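Local coordinates for protein dihydrodipicolinate synthase (Bacillus anthracis, PDB 1XKY) that probably catalyses the condensation of pyruvate with aspartate semialdehyde, an early step on the route to lysine, as in other dihydrodipicolinate synthases, at residues I11-I16 with P140-N145; L179-I184 with V194-D199; E183-T188 with V208-I213. All coordinates share one frame; numbering follows the deposited sequence.

Contact 1: residues I11-I16 with P140-N145; sequences IDFGTI and PVMLYN
Between Ile11 and Phe13, which reach across to Pro140 and Met142, Asp12 OD1 is gripped twice. The backbone N of Gly14 donates to Asp12 OD1 at 2.9 Å, closing an Asx turn, and Lys211 makes a salt bridge to the same oxygen. Gly14 N comes from above the carboxylate plane, about 50° out of it. The turn folds the loop, with Ile11 and Phe13 both directed at 140-145.

Ile11 sets its CG2 branch against CB and CG of the proline ring, 3.8 Å from Pro140 CB and almost as near CG, the two side chains crossing at roughly a right angle. Phe13 and Met142 slide past one another in opposite directions. Met142 has CG anti to its own backbone N (chi1 179°), and the final bend at chi3 brings the methyl obliquely to the ring, with Met142 CE 3.4 Å from Phe13 CD2. The same methyl lies 3.6 Å from Phe13 CE2, so it meets the CD2 and CE2 side of the ring, and no hydrogen bond crosses between the segments.

Strand 141-145 is the fifth of the TIM barrel, and the loop before strand 16-19 passes by its N-terminal end, with Ile11 also on Asp109 and Phe13 on Pro83. Met142 packs between its neighbours in the barrel, meeting Met112 of strand 110-114 and Ala170 of strand 168-173.

Contact 2: residues L179-I184 with V194-D199; sequences LTMTEI and VYSGDD
Val194 receives two side chains from helix 178-187, one on each of its methyls. Ile184 meets the CG2 methyl and Met181 the CG1 methyl, so the valine is divided between residues nearly one helical turn apart. Ile184 and Val194 cross at about a right angle. Their contact is methyl on methyl, Ile184 CG2 to Val194 CG2 at 3.5 Å, tighter than ordinary van der Waals spacing. Behind that methyl, Ile184 CB lies 4.1 Å from the same Val194 CG2.

Met181 is the longer arm. Its CG stands beside the backbone N and anti to the carbonyl carbon (chi1 -67°), and from there the chain runs extended along the strand. Its shaft slants across the valine, with Met181 CG 4.2 Å from Val194 CG1, while the far methyl arrives two residues further along, at Ser196, with Met181 CE 4.3 Å from Ser196 CA. Ser196 turns its hydroxyl to its own loop: OG donates to Asp198 O at 2.8 Å, from 31° off the carbonyl plane. That bond ties the end of the strand to the turn after it. No hydrogen bond joins helix and strand here; the interface is apolar.

Helix and strand segments run nearly antiparallel, at 163° with their axes 9.5 Å apart, as in a beta-alpha-beta crossover of a TIM barrel, here strand 168-173, helix 178-187, strand 193-196. Thr182, directed away from the strand, hydrogen-bonds His244 of a second subunit. Val194 also packs on Ile171 of the preceding strand, and Ile184 on Val156 and Val159 of helix 156-163.

Contact 3: residues E183-T188 with V208-I213; sequences EIIEKT and VGAKGI. With K (potassium ion), chain E.
A potassium site closes the C-terminal end of helix 178-187, and Ile185 serves both it and the contact with 208-213: its carbonyl oxygen binds the ion while its side chain packs on the loop at Gly209 and Ala210. Ile185 O lies 2.8 Å from the potassium ion. Thr188 contributes twice, through its carbonyl O and through OG1, the latter also 2.8 Å from the potassium ion. Three waters and the carbonyl oxygens of Ala189 and Phe192 complete the shell.

Thr188 OG1 has a second task, donating to Ile184 O at 2.7 Å. With chi1 at 58° the hydroxyl sits between the backbone N and the carbonyl carbon, turned back over the last helical turn. Thr188 N reaches Ile184 O as well, at 3.1 Å, and the two donors come from opposite faces of the carbonyl plane. The hydroxyl thus gives its proton to the helix and presents its oxygen to the cation.

Facing Ile185 is the end of helix 202-207, where Gly209 with positive phi (115°) forms a Schellman motif before the chain enters strand 212-215, the last strand of the TIM barrel. Ile185 extends toward this turn, its CG1 anti to the carbonyl carbon (chi1 -68°), and the CD1 methyl rests on the backbone. Ile185 CD1 is 3.5 Å from Gly209 C, equally near Ala210 N, and 3.6 Å from Val208 O. Side-chain contact is lighter: Val208 CG2 stands 4.2 Å from Ile185 CD1. Val208 also packs on His244 of a second subunit, and Glu186 on Gln245 of that subunit.

Contact 2 is the core member, its touching residues all buried between helix 178-187 and strand 193-196; contacts 1 and 3 are only partly buried. Contacts 2 and 3 start from the same helix; one meets strand 193-196, the other the loop leading into its neighbour 212-215, and backbone bonds join Val194 and Ser196 to Lys211 and Gly212. Their chemistry changes along the helix, from purely apolar side-chain packing in contact 2 to a cation shell at the helix end in contact 3. Contact 1 belongs to the loop leading into the first strand, yet meets both others through probable hydrogen bonds: Gly14 O to Tyr195 OH at 2.6 Å, and Thr15 O to Ile213 N at 3.0 Å.

Contact 1: residues I11-I16 with P140-N145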
# COMPACT_ATOMS: atom_id res chain seq x y z
N ILE A 11 37.02 2.01 7.37
CA ILE A 11 36.38 1.62 8.63
C ILE A 11 35.58 0.32 8.46
O ILE A 11 34.89 0.14 7.46
CB ILE A 11 35.51 2.78 9.20
CG1 ILE A 11 35.16 2.51 10.67
CG2 ILE A 11 34.26 3.00 8.33
CD1 ILE A 11 34.64 3.74 11.41
N ASP A 12 35.70 -0.59 9.42
CA ASP A 12 35.05 -1.90 9.35
C ASP A 12 34.07 -2.03 10.51
O ASP A 12 34.47 -2.21 11.65
CB ASP A 12 36.10 -3.01 9.41
CG ASP A 12 35.50 -4.42 9.32
OD1 ASP A 12 34.29 -4.58 9.08
OD2 ASP A 12 36.28 -5.38 9.47
N PHE A 13 32.77 -1.96 10.20
CA PHE A 13 31.74 -2.06 11.23
C PHE A 13 31.42 -3.51 11.60
O PHE A 13 30.65 -3.74 12.52
CB PHE A 13 30.46 -1.36 10.78
CG PHE A 13 30.65 0.08 10.45
CD1 PHE A 13 31.20 0.96 11.38
CD2 PHE A 13 30.27 0.58 9.21
CE1 PHE A 13 31.38 2.30 11.07
CE2 PHE A 13 30.45 1.92 8.90
CZ PHE A 13 30.99 2.78 9.83
N GLY A 14 32.02 -4.47 10.90
CA GLY A 14 31.77 -5.89 11.14
C GLY A 14 30.41 -6.37 10.65
O GLY A 14 29.78 -5.73 9.79
N THR A 15 29.95 -7.50 11.19
CA THR A 15 28.72 -8.14 10.73
C THR A 15 27.49 -7.80 11.57
O THR A 15 26.37 -7.92 11.08
CB THR A 15 28.86 -9.68 10.70
OG1 THR A 15 29.45 -10.13 11.93
CG2 THR A 15 29.73 -10.12 9.54
N ILE A 16 27.68 -7.42 12.83
CA ILE A 16 26.56 -7.06 13.71
C ILE A 16 26.77 -5.72 14.41
O ILE A 16 27.27 -5.66 15.53
CB ILE A 16 26.28 -8.14 14.78
CG1 ILE A 16 26.15 -9.53 14.14
CG2 ILE A 16 25.00 -7.78 15.56
CD1 ILE A 16 25.96 -10.66 15.12
N PRO A 140 33.76 8.94 8.43
CA PRO A 140 32.93 8.09 7.60
C PRO A 140 31.43 8.27 7.88
O PRO A 140 31.02 8.55 9.03
CB PRO A 140 33.37 6.67 7.98
CG PRO A 140 34.70 6.82 8.58
CD PRO A 140 34.71 8.15 9.24
N VAL A 141 30.63 8.12 6.83
CA VAL A 141 29.18 8.30 6.89
C VAL A 141 28.45 7.03 6.43
O VAL A 141 28.78 6.45 5.39
CB VAL A 141 28.74 9.49 6.01
CG1 VAL A 141 27.21 9.56 5.89
CG2 VAL A 141 29.30 10.79 6.55
N MET A 142 27.46 6.62 7.23
CA MET A 142 26.54 5.55 6.87
C MET A 142 25.17 6.19 6.66
O MET A 142 24.65 6.89 7.54
CB MET A 142 26.47 4.48 7.97
CG MET A 142 25.50 3.33 7.68
SD MET A 142 25.42 2.04 8.97
CE MET A 142 26.94 1.16 8.68
N LEU A 143 24.60 5.96 5.48
CA LEU A 143 23.25 6.38 5.17
C LEU A 143 22.25 5.41 5.81
O LEU A 143 22.55 4.24 6.03
CB LEU A 143 23.04 6.40 3.66
CG LEU A 143 23.97 7.26 2.81
CD1 LEU A 143 23.65 7.03 1.34
CD2 LEU A 143 23.86 8.73 3.16
N TYR A 144 21.04 5.91 6.08
CA TYR A 144 20.00 5.09 6.67
C TYR A 144 18.71 5.27 5.87
O TYR A 144 18.07 6.33 5.93
CB TYR A 144 19.83 5.46 8.15
CG TYR A 144 18.81 4.67 8.95
CD1 TYR A 144 18.23 3.49 8.47
CD2 TYR A 144 18.46 5.09 10.23
CE1 TYR A 144 17.32 2.78 9.23
CE2 TYR A 144 17.54 4.39 11.00
CZ TYR A 144 16.97 3.24 10.49
OH TYR A 144 16.07 2.54 11.27
N ASN A 145 18.36 4.23 5.11
CA ASN A 145 17.11 4.18 4.36
C ASN A 145 16.04 3.50 5.21
O ASN A 145 16.20 2.35 5.63
CB ASN A 145 17.32 3.40 3.06
CG ASN A 145 16.08 3.34 2.19
OD1 ASN A 145 15.48 4.37 1.88
ND2 ASN A 145 15.70 2.14 1.79

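Contact 2: residues L179-I184 with V194-D199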
# COMPACT_ATOMS: atom_id res chain seq x y z
N LEU A 179 16.09 -7.03 -3.15
CA LEU A 179 16.37 -6.79 -4.58
C LEU A 179 16.87 -5.38 -4.90
O LEU A 179 17.70 -5.21 -5.79
CB LEU A 179 15.17 -7.18 -5.44
CG LEU A 179 14.77 -8.67 -5.36
CD1 LEU A 179 13.72 -9.00 -6.40
CD2 LEU A 179 15.97 -9.59 -5.53
N THR A 180 16.41 -4.36 -4.17
CA THR A 180 17.05 -3.04 -4.24
C THR A 180 18.45 -3.11 -3.60
O THR A 180 19.41 -2.54 -4.12
CB THR A 180 16.21 -1.92 -3.59
OG1 THR A 180 15.82 -2.30 -2.27
CG2 THR A 180 14.97 -1.62 -4.43
N MET A 181 18.57 -3.82 -2.48
CA MET A 181 19.89 -4.08 -1.88
C MET A 181 20.84 -4.71 -2.91
O MET A 181 21.97 -4.25 -3.07
CB MET A 181 19.79 -5.01 -0.66
CG MET A 181 19.07 -4.43 0.55
SD MET A 181 19.17 -5.62 1.91
CE MET A 181 17.78 -5.12 2.92
N THR A 182 20.36 -5.73 -3.63
CA THR A 182 21.15 -6.41 -4.67
C THR A 182 21.73 -5.40 -5.65
O THR A 182 22.90 -5.47 -5.99
CB THR A 182 20.29 -7.43 -5.49
OG1 THR A 182 19.93 -8.54 -4.66
CG2 THR A 182 21.05 -7.93 -6.70
N GLU A 183 20.90 -4.46 -6.09
CA GLU A 183 21.30 -3.49 -7.09
C GLU A 183 22.33 -2.49 -6.55
O GLU A 183 23.27 -2.12 -7.25
CB GLU A 183 20.06 -2.75 -7.61
CG GLU A 183 20.28 -2.02 -8.92
CD GLU A 183 19.03 -1.31 -9.39
OE1 GLU A 183 17.92 -1.74 -9.01
OE2 GLU A 183 19.15 -0.31 -10.15
N ILE A 184 22.12 -2.04 -5.32
CA ILE A 184 23.07 -1.14 -4.65
C ILE A 184 24.42 -1.83 -4.52
O ILE A 184 25.45 -1.24 -4.82
CB ILE A 184 22.57 -0.70 -3.25
CG1 ILE A 184 21.30 0.17 -3.38
CG2 ILE A 184 23.68 0.07 -2.50
CD1 ILE A 184 20.57 0.38 -2.07
N VAL A 194 26.69 -2.57 2.14
CA VAL A 194 25.25 -2.57 2.39
C VAL A 194 24.95 -3.44 3.61
O VAL A 194 25.31 -4.62 3.64
CB VAL A 194 24.47 -3.09 1.16
CG1 VAL A 194 22.97 -3.24 1.48
CG2 VAL A 194 24.67 -2.16 -0.03
N TYR A 195 24.32 -2.84 4.61
CA TYR A 195 23.82 -3.55 5.79
C TYR A 195 22.32 -3.68 5.73
O TYR A 195 21.64 -2.72 5.37
CB TYR A 195 24.20 -2.81 7.09
CG TYR A 195 25.65 -2.99 7.45
CD1 TYR A 195 26.03 -3.94 8.40
CD2 TYR A 195 26.64 -2.26 6.81
CE1 TYR A 195 27.36 -4.15 8.71
CE2 TYR A 195 27.99 -2.46 7.11
CZ TYR A 195 28.34 -3.40 8.06
OH TYR A 195 29.68 -3.58 8.35
N SER A 196 21.78 -4.84 6.08
CA SER A 196 20.34 -4.92 6.34
C SER A 196 20.01 -4.03 7.54
O SER A 196 20.79 -3.92 8.49
CB SER A 196 19.89 -6.36 6.61
OG SER A 196 18.51 -6.39 6.97
N GLY A 197 18.87 -3.35 7.45
CA GLY A 197 18.31 -2.59 8.56
C GLY A 197 17.15 -3.33 9.21
O GLY A 197 16.48 -2.77 10.08
N ASP A 198 16.92 -4.57 8.80
CA ASP A 198 15.91 -5.42 9.46
C ASP A 198 16.50 -6.78 9.85
O ASP A 198 17.03 -7.51 9.00
CB ASP A 198 14.70 -5.61 8.55
CG ASP A 198 13.91 -4.33 8.38
OD1 ASP A 198 13.28 -3.90 9.37
OD2 ASP A 198 13.95 -3.74 7.28
N ASP A 199 16.37 -7.12 11.13
CA ASP A 199 16.94 -8.34 11.68
C ASP A 199 16.55 -9.59 10.92
O ASP A 199 17.40 -10.42 10.60
CB ASP A 199 16.53 -8.48 13.15
CG ASP A 199 17.39 -7.65 14.06
OD1 ASP A 199 18.62 -7.88 14.05
OD2 ASP A 199 16.86 -6.77 14.77

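Contact 3: residues E183-T188 with V208-I213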
# COMPACT_ATOMS: atom_id res chain seq x y z
N GLU A 183 20.90 -4.46 -6.09
CA GLU A 183 21.30 -3.49 -7.09
C GLU A 183 22.33 -2.49 -6.55
O GLU A 183 23.27 -2.12 -7.25
CB GLU A 183 20.06 -2.75 -7.61
CG GLU A 183 20.28 -2.02 -8.92
CD GLU A 183 19.03 -1.31 -9.39
OE1 GLU A 183 17.92 -1.74 -9.01
OE2 GLU A 183 19.15 -0.31 -10.15
N ILE A 184 22.12 -2.04 -5.32
CA ILE A 184 23.07 -1.14 -4.65
C ILE A 184 24.42 -1.83 -4.52
O ILE A 184 25.45 -1.24 -4.82
CB ILE A 184 22.57 -0.70 -3.25
CG1 ILE A 184 21.30 0.17 -3.38
CG2 ILE A 184 23.68 0.07 -2.50
CD1 ILE A 184 20.57 0.38 -2.07
N ILE A 185 24.40 -3.08 -4.05
CA ILE A 185 25.61 -3.88 -3.89
C ILE A 185 26.34 -3.97 -5.23
O ILE A 185 27.54 -3.73 -5.30
CB ILE A 185 25.31 -5.31 -3.33
CG1 ILE A 185 24.83 -5.22 -1.87
CG2 ILE A 185 26.56 -6.21 -3.43
CD1 ILE A 185 24.02 -6.42 -1.40
N GLU A 186 25.61 -4.28 -6.28
CA GLU A 186 26.18 -4.46 -7.62
C GLU A 186 26.80 -3.16 -8.16
O GLU A 186 27.92 -3.16 -8.67
CB GLU A 186 25.09 -4.94 -8.56
CG GLU A 186 25.53 -5.27 -9.99
CD GLU A 186 24.40 -5.87 -10.81
OE1 GLU A 186 24.66 -6.34 -11.94
OE2 GLU A 186 23.24 -5.87 -10.32
N LYS A 187 26.06 -2.07 -8.02
CA LYS A 187 26.41 -0.81 -8.69
C LYS A 187 27.40 0.08 -7.94
O LYS A 187 27.92 1.04 -8.53
CB LYS A 187 25.14 -0.03 -9.00
CG LYS A 187 24.29 -0.67 -10.09
CD LYS A 187 23.00 0.09 -10.33
CE LYS A 187 22.33 -0.36 -11.62
NZ LYS A 187 22.98 0.32 -12.79
N THR A 188 27.66 -0.23 -6.67
CA THR A 188 28.62 0.53 -5.87
C THR A 188 29.96 -0.20 -5.85
O THR A 188 30.03 -1.40 -6.13
CB THR A 188 28.10 0.75 -4.42
OG1 THR A 188 27.83 -0.51 -3.79
CG2 THR A 188 26.83 1.59 -4.41
N VAL A 208 22.68 -12.23 -0.82
CA VAL A 208 22.85 -11.42 -2.03
C VAL A 208 24.04 -10.46 -1.97
O VAL A 208 24.27 -9.70 -2.92
CB VAL A 208 21.54 -10.64 -2.40
CG1 VAL A 208 20.37 -11.61 -2.55
CG2 VAL A 208 21.20 -9.55 -1.38
N GLY A 209 24.79 -10.48 -0.86
CA GLY A 209 26.05 -9.75 -0.75
C GLY A 209 26.11 -8.62 0.27
O GLY A 209 27.07 -7.86 0.30
N ALA A 210 25.09 -8.51 1.13
CA ALA A 210 25.13 -7.56 2.23
C ALA A 210 26.25 -7.94 3.20
O ALA A 210 26.56 -9.13 3.39
CB ALA A 210 23.79 -7.51 2.94
N LYS A 211 26.87 -6.94 3.81
CA LYS A 211 27.98 -7.21 4.72
C LYS A 211 27.48 -7.75 6.06
O LYS A 211 28.18 -8.52 6.74
CB LYS A 211 28.83 -5.96 4.94
CG LYS A 211 30.16 -6.25 5.67
CD LYS A 211 31.13 -5.10 5.53
CE LYS A 211 32.41 -5.35 6.32
NZ LYS A 211 33.31 -4.16 6.24
N GLY A 212 26.28 -7.34 6.44
CA GLY A 212 25.74 -7.69 7.74
C GLY A 212 24.43 -7.00 8.08
O GLY A 212 23.61 -6.71 7.20
N ILE A 213 24.24 -6.77 9.37
CA ILE A 213 22.98 -6.28 9.93
C ILE A 213 23.28 -5.17 10.91
O ILE A 213 24.22 -5.26 11.69
CB ILE A 213 22.20 -7.42 10.66
CG1 ILE A 213 20.97 -6.86 11.39
CG2 ILE A 213 23.10 -8.14 11.65
CD1 ILE A 213 19.81 -6.47 10.52
K K E . 29.46 -2.77 -3.44
O HOH W 1 27.85 -3.18 -1.20
O HOH W 2 30.84 -5.09 -1.85
O HOH W 3 30.93 -4.59 -4.73